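Local coordinates for protein beta-L-arabinobiosidase (Bacteroides thetaiotaomicron, PDB 5MQR) that probably hydrolyses glycosidic bonds of plant pectin as a beta-L-arabinobiosidase, and may have sialidase activity, at residues 40-45 against 494-499; 429-434 against 461-466; 468-473 against 535-540; 490-495 against 564-569. One frame throughout, in Å; residues are numbered along the deposited sequence.

Contact 1: residues 40-45 against 494-499. With NA (sodium ion), chain I.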
# COMPACT_ATOMS: atom_id res chain seq x y z
N TYR A 40 23.77 -0.77 15.18
CA TYR A 40 23.30 -2.00 14.55
C TYR A 40 23.78 -2.08 13.10
O TYR A 40 23.79 -1.07 12.37
CB TYR A 40 21.78 -2.04 14.54
CG TYR A 40 21.11 -2.35 15.86
CD1 TYR A 40 21.17 -1.45 16.94
CD2 TYR A 40 20.32 -3.49 16.00
CE1 TYR A 40 20.50 -1.72 18.14
CE2 TYR A 40 19.64 -3.77 17.18
CZ TYR A 40 19.72 -2.89 18.24
OH TYR A 40 19.03 -3.22 19.39
N HIS A 41 24.10 -3.30 12.66
CA HIS A 41 24.49 -3.55 11.28
C HIS A 41 23.39 -3.28 10.29
O HIS A 41 23.69 -2.88 9.16
CB HIS A 41 24.97 -4.99 11.09
CG HIS A 41 26.26 -5.31 11.78
ND1 HIS A 41 26.72 -6.59 11.93
CD2 HIS A 41 27.17 -4.52 12.40
CE1 HIS A 41 27.86 -6.59 12.58
NE2 HIS A 41 28.16 -5.34 12.87
N ASP A 42 22.14 -3.49 10.70
CA ASP A 42 20.98 -3.15 9.86
C ASP A 42 20.45 -1.74 10.12
O ASP A 42 19.44 -1.36 9.55
CB ASP A 42 19.85 -4.22 9.95
CG ASP A 42 19.14 -4.27 11.31
OD1 ASP A 42 19.42 -3.47 12.22
OD2 ASP A 42 18.28 -5.17 11.49
N GLY A 43 21.13 -0.96 10.95
CA GLY A 43 20.68 0.40 11.33
C GLY A 43 19.38 0.53 12.13
O GLY A 43 18.90 1.64 12.35
N GLN A 44 18.83 -0.60 12.59
CA GLN A 44 17.46 -0.71 13.07
C GLN A 44 16.44 -0.32 12.01
O GLN A 44 15.34 0.03 12.35
CB GLN A 44 17.22 0.09 14.35
CG GLN A 44 18.13 -0.30 15.48
CD GLN A 44 17.74 0.36 16.79
OE1 GLN A 44 18.29 1.39 17.15
NE2 GLN A 44 16.80 -0.23 17.51
N LEU A 45 16.80 -0.45 10.72
CA LEU A 45 15.88 -0.21 9.62
C LEU A 45 15.15 -1.49 9.26
O LEU A 45 15.77 -2.54 9.11
CB LEU A 45 16.65 0.26 8.40
CG LEU A 45 17.48 1.53 8.55
CD1 LEU A 45 18.18 1.82 7.24
CD2 LEU A 45 16.63 2.73 8.99
N GLU A 494 9.81 -3.45 14.29
CA GLU A 494 10.29 -2.56 13.23
C GLU A 494 11.64 -1.93 13.54
O GLU A 494 12.19 -1.29 12.66
CB GLU A 494 9.28 -1.44 12.97
CG GLU A 494 8.92 -0.68 14.26
CD GLU A 494 8.14 0.61 14.06
OE1 GLU A 494 8.03 1.12 12.90
OE2 GLU A 494 7.67 1.11 15.10
N ASN A 495 12.14 -2.05 14.78
CA ASN A 495 13.48 -1.58 15.12
C ASN A 495 14.49 -2.70 15.37
O ASN A 495 15.50 -2.49 16.05
CB ASN A 495 13.38 -0.63 16.31
CG ASN A 495 12.60 0.64 15.97
OD1 ASN A 495 12.73 1.23 14.89
ND2 ASN A 495 11.75 1.02 16.86
N SER A 496 14.19 -3.87 14.80
CA SER A 496 15.00 -5.08 14.97
C SER A 496 15.14 -5.53 16.42
O SER A 496 16.12 -6.19 16.75
CB SER A 496 16.39 -4.89 14.33
OG SER A 496 16.29 -4.33 13.01
N ILE A 497 14.19 -5.19 17.29
CA ILE A 497 14.16 -5.80 18.61
C ILE A 497 13.52 -7.17 18.43
O ILE A 497 12.43 -7.28 17.86
CB ILE A 497 13.34 -4.99 19.65
CG1 ILE A 497 13.79 -3.52 19.73
CG2 ILE A 497 13.40 -5.67 21.01
CD1 ILE A 497 15.29 -3.36 19.77
N ALA A 498 14.22 -8.21 18.87
CA ALA A 498 13.65 -9.56 18.89
C ALA A 498 13.02 -9.72 20.26
O ALA A 498 13.71 -9.58 21.30
CB ALA A 498 14.72 -10.63 18.66
N CYS A 499 11.72 -10.00 20.27
CA CYS A 499 11.04 -10.26 21.53
C CYS A 499 11.24 -11.68 22.06
O CYS A 499 11.17 -11.94 23.27
CB CYS A 499 9.55 -9.92 21.39
SG CYS A 499 8.66 -10.91 20.20
NA NA I . 13.00 1.02 12.37
O HOH W 1 18.08 -5.63 19.43
O HOH W 2 14.25 2.93 12.68
O HOH W 3 12.43 0.79 10.37
O HOH W 4 11.20 2.62 13.11
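Q44 and S496 bury more surface than any other residues here; N495 follows, and it meets Q44 at a sodium ion. The Q44 side chain runs extended beyond CG and crosses N495 at a slant. Its NE2 gives a fairly straight hydrogen bond to N495 O (3.0 Å, 164° at the hydrogen), which lies close to the amide plane of Q44 and is met on a lone pair. The other end of that amide, OE1, is held by N37, so the amide's rotation is fixed from both sides. CG of Q44 lies under the centre of the Y40 ring, 3.5 Å from its plane.

S496 OG donates to D42 OD2 at 2.6 Å, reaching the oxygen on its syn side but tilted 33° out of the carboxylate plane. With CG of D42 between backbone N and carbonyl carbon (chi1 69°), the carboxylate is placed beside Q44 N, which OD1 accepts in an Asx turn, and OD2 is turned to S496. At the far end of the contact I497 CD1 packs 3.8 Å from Y40 OH.

Sodium ties the two loops directly. Q44 O, E494 O and N495 OD1 each bind it at 2.5 Å, and three waters bring the ligands to six. Q44 O and E494 O lie 3.4 Å apart, two acceptors brought together by the cation they share.

The 40-45 loop precedes strand 52-57 and rests on L350 of strand 349-350; the 494-499 turn links strands 487-492 and 498-504, with S496 also touching R566 of strand 564-570.

Contact 2: residues 429-434 against 461-466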
# COMPACT_ATOMS: atom_id res chain seq x y z
N THR A 429 8.02 -13.55 -3.81
CA THR A 429 7.78 -12.10 -3.79
C THR A 429 7.54 -11.54 -2.38
O THR A 429 7.81 -10.38 -2.12
CB THR A 429 6.54 -11.76 -4.69
OG1 THR A 429 5.42 -12.60 -4.34
CG2 THR A 429 6.84 -11.97 -6.17
N ASN A 430 7.01 -12.37 -1.49
CA ASN A 430 6.72 -11.98 -0.12
C ASN A 430 7.81 -12.36 0.90
O ASN A 430 7.60 -12.16 2.11
CB ASN A 430 5.41 -12.63 0.31
CG ASN A 430 4.22 -12.11 -0.45
OD1 ASN A 430 4.00 -10.90 -0.55
ND2 ASN A 430 3.44 -13.02 -0.99
N TRP A 431 8.93 -12.91 0.44
CA TRP A 431 10.02 -13.32 1.33
C TRP A 431 11.25 -12.49 1.09
O TRP A 431 11.59 -12.21 -0.04
CB TRP A 431 10.33 -14.79 1.17
CG TRP A 431 9.35 -15.64 1.87
CD1 TRP A 431 8.13 -16.02 1.42
CD2 TRP A 431 9.49 -16.20 3.18
NE1 TRP A 431 7.50 -16.81 2.35
CE2 TRP A 431 8.31 -16.94 3.44
CE3 TRP A 431 10.51 -16.17 4.14
CZ2 TRP A 431 8.12 -17.63 4.64
CZ3 TRP A 431 10.33 -16.87 5.33
CH2 TRP A 431 9.13 -17.59 5.57
N ASN A 432 11.88 -12.05 2.17
CA ASN A 432 13.19 -11.42 2.13
C ASN A 432 14.23 -12.52 2.28
O ASN A 432 14.09 -13.38 3.13
CB ASN A 432 13.30 -10.38 3.22
CG ASN A 432 12.37 -9.20 2.96
OD1 ASN A 432 11.17 -9.38 2.74
ND2 ASN A 432 12.94 -8.02 2.89
N ILE A 433 15.22 -12.52 1.39
CA ILE A 433 16.14 -13.62 1.25
C ILE A 433 17.57 -13.06 1.22
O ILE A 433 17.87 -12.10 0.50
CB ILE A 433 15.81 -14.44 -0.02
CG1 ILE A 433 14.49 -15.18 0.15
CG2 ILE A 433 16.89 -15.46 -0.32
CD1 ILE A 433 14.03 -15.86 -1.11
N TYR A 434 18.43 -13.68 2.02
CA TYR A 434 19.85 -13.40 2.11
C TYR A 434 20.54 -14.71 1.78
O TYR A 434 20.43 -15.67 2.54
CB TYR A 434 20.18 -12.96 3.54
CG TYR A 434 21.65 -12.68 3.77
CD1 TYR A 434 22.25 -11.53 3.26
CD2 TYR A 434 22.42 -13.57 4.49
CE1 TYR A 434 23.60 -11.27 3.48
CE2 TYR A 434 23.77 -13.32 4.69
CZ TYR A 434 24.36 -12.18 4.19
OH TYR A 434 25.71 -11.95 4.38
N VAL A 461 16.26 -16.11 5.85
CA VAL A 461 14.99 -15.69 5.26
C VAL A 461 14.17 -14.92 6.32
O VAL A 461 14.26 -15.25 7.50
CB VAL A 461 14.21 -16.87 4.63
CG1 VAL A 461 15.06 -17.57 3.58
CG2 VAL A 461 13.79 -17.89 5.65
N GLU A 462 13.44 -13.88 5.90
CA GLU A 462 12.57 -13.08 6.76
C GLU A 462 11.20 -13.01 6.09
O GLU A 462 11.11 -12.66 4.91
CB GLU A 462 13.03 -11.62 6.98
CG GLU A 462 14.49 -11.34 7.27
CD GLU A 462 14.77 -10.01 8.01
OE1 GLU A 462 13.91 -9.13 8.11
OE2 GLU A 462 15.91 -9.87 8.57
N ARG A 463 10.15 -13.30 6.84
CA ARG A 463 8.77 -13.09 6.37
C ARG A 463 8.20 -11.86 7.07
O ARG A 463 7.92 -11.88 8.27
CB ARG A 463 7.89 -14.33 6.63
CG ARG A 463 6.48 -14.25 6.09
CD ARG A 463 6.46 -14.06 4.59
NE ARG A 463 5.19 -14.39 3.93
CZ ARG A 463 4.18 -13.54 3.70
NH1 ARG A 463 4.21 -12.28 4.13
NH2 ARG A 463 3.12 -13.96 3.04
N LYS A 464 8.06 -10.77 6.32
CA LYS A 464 7.39 -9.60 6.84
C LYS A 464 5.86 -9.80 6.82
O LYS A 464 5.30 -10.31 5.86
CB LYS A 464 7.79 -8.37 6.03
CG LYS A 464 7.54 -7.08 6.77
CD LYS A 464 8.42 -5.95 6.24
CE LYS A 464 8.30 -4.78 7.19
NZ LYS A 464 9.01 -3.61 6.65
N ILE A 465 5.20 -9.45 7.92
CA ILE A 465 3.75 -9.62 8.07
C ILE A 465 3.17 -8.32 8.64
O ILE A 465 3.93 -7.47 9.10
CB ILE A 465 3.41 -10.78 9.02
CG1 ILE A 465 4.09 -10.58 10.37
CG2 ILE A 465 3.82 -12.09 8.38
CD1 ILE A 465 3.49 -11.41 11.46
N PRO A 466 1.82 -8.16 8.60
CA PRO A 466 1.22 -6.99 9.24
C PRO A 466 1.58 -6.93 10.73
O PRO A 466 1.50 -7.94 11.42
CB PRO A 466 -0.30 -7.20 9.06
CG PRO A 466 -0.42 -8.17 7.95
CD PRO A 466 0.80 -9.06 8.03
O HOH W 5 5.87 -9.57 3.15
O HOH W 6 8.86 -10.41 3.65
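W431 and R463 make the main side-chain contact, a CH-pi packing on one face of an antiparallel strand pair. R463 CB stands over the six-membered ring of W431, 3.7 Å from its centroid, and CD lies over the same indole nearer the rim. CG of R463 is anti to the backbone N (chi1 -176°) and the chain then bends at chi2, which carries the aliphatic part across the indole. The guanidinium plane stands 73° from that of the ring. N430 CB sits over the centre of that guanidinium, with the two side chains side by side.

Apolar contacts continue along this face: W431 CZ3 meets V461 CG2 at 3.6 Å, and I433 packs more loosely on V461.

Backbone hydrogen bonds join N432 and E462 in both directions, each 2.9 Å between N and O. On their face the two CB atoms are 4.0 Å apart. N432 OD1 accepts from G50 N and its ND2 donates to V48 O, while E462 reaches R566 in a salt bridge.

Polar bonds and water finish the pair where the strands part. R463 NH1 bonds K464 O at 2.8 Å, while a water accepts from K464 N (2.8 Å) and lies within hydrogen-bonding distance of N430 O and N432 OD1.

Strands 431-435 and 460-468 are thus antiparallel neighbours in the mixed sheet. D417 receives both W431 NE1 and R463 NE, the latter as a salt bridge. One carboxylate fixes indole and arginine together and probably compensates the buried positive charge, so the aliphatic arm of R463 can serve as core while its charged head stays paired.

Contact 3: residues 468-473 against 535-540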
# COMPACT_ATOMS: atom_id res chain seq x y z
N SER A 468 1.60 -6.81 14.40
CA SER A 468 0.59 -7.50 15.19
C SER A 468 0.95 -7.53 16.68
O SER A 468 2.11 -7.72 17.06
CB SER A 468 0.41 -8.93 14.67
OG SER A 468 0.03 -8.96 13.28
N LYS A 469 -0.08 -7.36 17.53
CA LYS A 469 0.06 -7.40 18.99
C LYS A 469 -0.17 -8.80 19.49
O LYS A 469 0.60 -9.28 20.32
CB LYS A 469 -0.93 -6.44 19.66
CG LYS A 469 -0.76 -4.99 19.25
CD LYS A 469 -1.88 -4.09 19.78
CE LYS A 469 -1.96 -2.76 19.00
NZ LYS A 469 -3.26 -2.00 19.15
N GLU A 470 -1.24 -9.44 19.01
CA GLU A 470 -1.49 -10.87 19.19
C GLU A 470 -1.15 -11.57 17.87
O GLU A 470 -1.66 -11.17 16.80
CB GLU A 470 -2.94 -11.12 19.57
CG GLU A 470 -3.40 -10.42 20.84
CD GLU A 470 -2.78 -11.01 22.11
OE1 GLU A 470 -2.89 -12.25 22.31
OE2 GLU A 470 -2.18 -10.24 22.90
N LEU A 471 -0.28 -12.58 17.94
CA LEU A 471 0.22 -13.25 16.76
C LEU A 471 0.30 -14.75 16.95
O LEU A 471 0.84 -15.23 17.96
CB LEU A 471 1.61 -12.69 16.43
CG LEU A 471 2.35 -13.22 15.21
CD1 LEU A 471 1.59 -12.91 13.93
CD2 LEU A 471 3.72 -12.59 15.13
N LYS A 472 -0.22 -15.49 15.97
CA LYS A 472 0.09 -16.92 15.83
C LYS A 472 0.89 -17.10 14.58
O LYS A 472 0.61 -16.50 13.58
CB LYS A 472 -1.15 -17.82 15.77
CG LYS A 472 -2.15 -17.54 16.87
CD LYS A 472 -3.01 -18.77 17.22
CE LYS A 472 -3.96 -18.49 18.40
NZ LYS A 472 -5.18 -17.79 17.91
N VAL A 473 1.93 -17.93 14.68
CA VAL A 473 2.85 -18.26 13.61
C VAL A 473 2.95 -19.77 13.59
O VAL A 473 3.28 -20.35 14.61
CB VAL A 473 4.25 -17.67 13.89
CG1 VAL A 473 5.25 -18.08 12.80
CG2 VAL A 473 4.15 -16.15 13.99
N VAL A 535 2.57 -18.83 19.73
CA VAL A 535 1.55 -17.85 20.07
C VAL A 535 2.19 -16.78 20.96
O VAL A 535 2.67 -17.09 22.05
CB VAL A 535 0.38 -18.52 20.81
CG1 VAL A 535 -0.71 -17.49 21.13
CG2 VAL A 535 -0.14 -19.69 19.98
N LEU A 536 2.21 -15.54 20.45
CA LEU A 536 2.87 -14.40 21.07
C LEU A 536 1.83 -13.33 21.42
O LEU A 536 0.95 -13.03 20.62
CB LEU A 536 3.90 -13.79 20.13
CG LEU A 536 5.05 -14.70 19.70
CD1 LEU A 536 4.69 -15.51 18.46
CD2 LEU A 536 6.30 -13.88 19.46
N SER A 537 1.97 -12.73 22.59
CA SER A 537 1.12 -11.60 23.01
C SER A 537 2.01 -10.47 23.51
O SER A 537 2.74 -10.66 24.48
CB SER A 537 0.14 -12.04 24.12
OG SER A 537 -0.57 -10.93 24.65
N THR A 538 1.95 -9.32 22.86
CA THR A 538 2.75 -8.18 23.30
C THR A 538 2.25 -7.60 24.60
O THR A 538 3.06 -7.24 25.47
CB THR A 538 2.89 -7.10 22.22
OG1 THR A 538 1.60 -6.59 21.86
CG2 THR A 538 3.57 -7.68 20.96
N ALA A 539 0.93 -7.58 24.77
CA ALA A 539 0.29 -7.08 26.00
C ALA A 539 0.58 -7.96 27.22
O ALA A 539 0.88 -7.45 28.29
CB ALA A 539 -1.24 -6.90 25.81
N ASP A 540 0.52 -9.28 27.06
CA ASP A 540 0.91 -10.19 28.14
C ASP A 540 2.42 -10.48 28.16
O ASP A 540 2.91 -11.12 29.09
CB ASP A 540 0.17 -11.54 28.04
CG ASP A 540 -1.35 -11.39 28.10
OD1 ASP A 540 -1.85 -10.33 28.55
OD2 ASP A 540 -2.05 -12.35 27.69
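E470 and S537 meet side chain to side chain: S537 OG points its bond at E470 OE2, though the modelled 2.5 Å is doubtfully short. The glutamate reaches it by folding at chi2 (-71°), which swings its carboxylate back over the neighbouring strand. Beside them K472 CD lies alongside V535 CG2, 4.1 Å away, both side chains pointing the same way. L471 and L536, whose side chains point to the opposite face, are a hydrogen-bonded pair, with L536 N to L471 O at 2.9 Å and almost straight, and L471 N returning to L536 O at 3.0 Å. At the strand end T538 N donates to K469 O at 2.9 Å, and T538 CG2 packs against the same carbonyl oxygen.

A second shell sets these groups. S537 OG also accepts from D540 N at 3.1 Å in an ST motif, which ties down the turn that follows. D613 takes the backbone N of K469 and of E470, while T538 OG1 has A562 O as a partner. L471 and L536 both rest on I564 of the other sheet.

This is antiparallel pairing of strands 470-479 and 530-537, consistent with a carbohydrate-binding-module-like beta sandwich.

Contact 4: residues 490-495 against 564-569. With NA (sodium ion), chain I.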
# COMPACT_ATOMS: atom_id res chain seq x y z
N ASP A 490 13.64 -15.84 15.06
CA ASP A 490 13.45 -14.60 15.80
C ASP A 490 12.13 -13.93 15.40
O ASP A 490 11.76 -13.95 14.24
CB ASP A 490 14.60 -13.60 15.50
CG ASP A 490 15.92 -13.97 16.17
OD1 ASP A 490 16.02 -15.07 16.79
OD2 ASP A 490 16.87 -13.15 16.05
N PHE A 491 11.46 -13.31 16.37
CA PHE A 491 10.25 -12.53 16.12
C PHE A 491 10.60 -11.08 16.38
O PHE A 491 10.95 -10.73 17.50
CB PHE A 491 9.15 -13.03 17.04
CG PHE A 491 8.88 -14.50 16.88
CD1 PHE A 491 9.64 -15.43 17.59
CD2 PHE A 491 7.93 -14.95 15.99
CE1 PHE A 491 9.40 -16.80 17.44
CE2 PHE A 491 7.69 -16.30 15.83
CZ PHE A 491 8.43 -17.23 16.55
N LEU A 492 10.55 -10.26 15.34
CA LEU A 492 11.11 -8.90 15.37
C LEU A 492 10.07 -7.79 15.22
O LEU A 492 9.12 -7.93 14.46
CB LEU A 492 12.10 -8.68 14.25
CG LEU A 492 13.36 -9.50 14.05
CD1 LEU A 492 14.24 -8.83 13.00
CD2 LEU A 492 14.12 -9.66 15.34
N ASP A 493 10.32 -6.68 15.90
CA ASP A 493 9.63 -5.44 15.63
C ASP A 493 10.35 -4.62 14.53
O ASP A 493 11.31 -5.07 13.89
CB ASP A 493 9.34 -4.68 16.96
CG ASP A 493 10.52 -3.82 17.47
OD1 ASP A 493 11.65 -3.87 16.91
OD2 ASP A 493 10.29 -3.06 18.45
N GLU A 494 9.81 -3.45 14.29
CA GLU A 494 10.29 -2.56 13.23
C GLU A 494 11.64 -1.93 13.54
O GLU A 494 12.19 -1.29 12.66
CB GLU A 494 9.28 -1.44 12.97
CG GLU A 494 8.92 -0.68 14.26
CD GLU A 494 8.14 0.61 14.06
OE1 GLU A 494 8.03 1.12 12.90
OE2 GLU A 494 7.67 1.11 15.10
N ASN A 495 12.14 -2.05 14.78
CA ASN A 495 13.48 -1.58 15.12
C ASN A 495 14.49 -2.70 15.37
O ASN A 495 15.50 -2.49 16.05
CB ASN A 495 13.38 -0.63 16.31
CG ASN A 495 12.60 0.64 15.97
OD1 ASN A 495 12.73 1.23 14.89
ND2 ASN A 495 11.75 1.02 16.86
N ILE A 564 4.81 -7.09 16.51
CA ILE A 564 5.71 -7.97 15.81
C ILE A 564 5.39 -7.89 14.34
O ILE A 564 4.23 -8.06 13.95
CB ILE A 564 5.51 -9.41 16.29
CG1 ILE A 564 5.82 -9.49 17.79
CG2 ILE A 564 6.36 -10.38 15.46
CD1 ILE A 564 4.83 -10.38 18.53
N GLU A 565 6.40 -7.63 13.53
CA GLU A 565 6.19 -7.50 12.08
C GLU A 565 7.00 -8.49 11.21
O GLU A 565 6.80 -8.52 9.99
CB GLU A 565 6.51 -6.08 11.63
CG GLU A 565 7.91 -5.59 12.01
CD GLU A 565 8.48 -4.62 11.00
OE1 GLU A 565 7.73 -3.68 10.63
OE2 GLU A 565 9.67 -4.77 10.61
N ARG A 566 7.91 -9.26 11.81
CA ARG A 566 8.79 -10.16 11.07
C ARG A 566 9.11 -11.42 11.81
O ARG A 566 9.35 -11.38 13.02
CB ARG A 566 10.12 -9.49 10.77
CG ARG A 566 10.08 -8.62 9.55
CD ARG A 566 11.42 -7.97 9.39
NE ARG A 566 11.61 -6.88 10.33
CZ ARG A 566 12.79 -6.31 10.61
NH1 ARG A 566 13.92 -6.77 10.09
NH2 ARG A 566 12.81 -5.28 11.44
N ILE A 567 9.16 -12.52 11.06
CA ILE A 567 9.73 -13.77 11.52
C ILE A 567 10.97 -14.03 10.66
O ILE A 567 10.91 -13.94 9.44
CB ILE A 567 8.72 -14.95 11.43
CG1 ILE A 567 7.44 -14.62 12.19
CG2 ILE A 567 9.30 -16.21 12.05
CD1 ILE A 567 6.36 -14.09 11.29
N VAL A 568 12.09 -14.33 11.32
CA VAL A 568 13.42 -14.46 10.72
C VAL A 568 13.92 -15.87 11.01
O VAL A 568 13.83 -16.36 12.15
CB VAL A 568 14.42 -13.43 11.33
CG1 VAL A 568 15.85 -13.67 10.84
CG2 VAL A 568 13.99 -12.01 11.00
N PHE A 569 14.44 -16.53 9.97
CA PHE A 569 15.04 -17.86 10.10
C PHE A 569 16.49 -17.68 9.63
O PHE A 569 16.72 -17.28 8.46
CB PHE A 569 14.29 -18.90 9.25
CG PHE A 569 12.81 -19.03 9.55
CD1 PHE A 569 11.91 -18.08 9.11
CD2 PHE A 569 12.32 -20.13 10.23
CE1 PHE A 569 10.55 -18.20 9.37
CE2 PHE A 569 10.97 -20.27 10.49
CZ PHE A 569 10.07 -19.32 10.05
NA NA I . 13.00 1.02 12.37
O HOH W 7 14.18 -3.22 11.91
O HOH W 2 14.25 2.93 12.68
O HOH W 3 12.43 0.79 10.37
O HOH W 4 11.20 2.62 13.11
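The guanidinium of R566 has L492 CD1 over one face, 3.6 Å from its plane and toward the rim, with E494 CA at its edge. NH2 also gives a weak hydrogen bond to D493 O (2.9 Å). NE of R566 pairs with E565 OE2 in a salt bridge of 2.9 Å, approaching the carboxylate on its anti side. The R566 chain bends at chi3 (-76°), turning its head back over the end of strand 490-492. The ring of F491 is met obliquely by I567 CG1 at CD2, 3.8 Å away.

L492 is wedged between R566 and V568: its CD1 touches V568 CG2 at 3.8 Å as well as the guanidinium. E565 CG and carboxylate lie against the backbone of D493 and E494.

The backbones pair antiparallel. D490 and V568 exchange two bonds, and L492 N donates to R566 O at 2.8 Å. L492 O then accepts from both E565 N (2.9 Å) and R566 N (3.2 Å), the pattern of a classic beta bulge that sets E565 and R566 together opposite L492.

E565 OE2 also accepts from S46. R566, with E462 as its second carboxylate partner, probably offsets the charges of E565 and E462 in part, and the bulge brings E565 and R566 side by side; D490 is paired separately with R501 and R570. A water accepts from R566 NH2 and donates a weak bond to E494 O, so the arginine is linked, weakly, to the sodium-binding loop.

Overall arrangement
Contacts 2 and 4 are successive pairings in one mixed sheet: R463 N and I465 N each lie 2.8 Å from a carbonyl oxygen of 564-569, I567 O and E565 O. The 494-499 turn of contact 1 leads into strand 498-504, the next strand of that sheet, where C499 N lies 3.0 Å from F491 O; contacts 1 and 4 share E494, N495 and the sodium ion. The strands of contact 3 belong to the second sheet, packed on the first through L471 CD1 against I465 CD1 (3.5 Å) and L536 CD2 against F491 CG (3.7 Å). S468, ending strand 460-468, puts its O 2.8 Å from I564 N. Through sodium, contact 1 ties a loop near the chain's start to the CBM-like part.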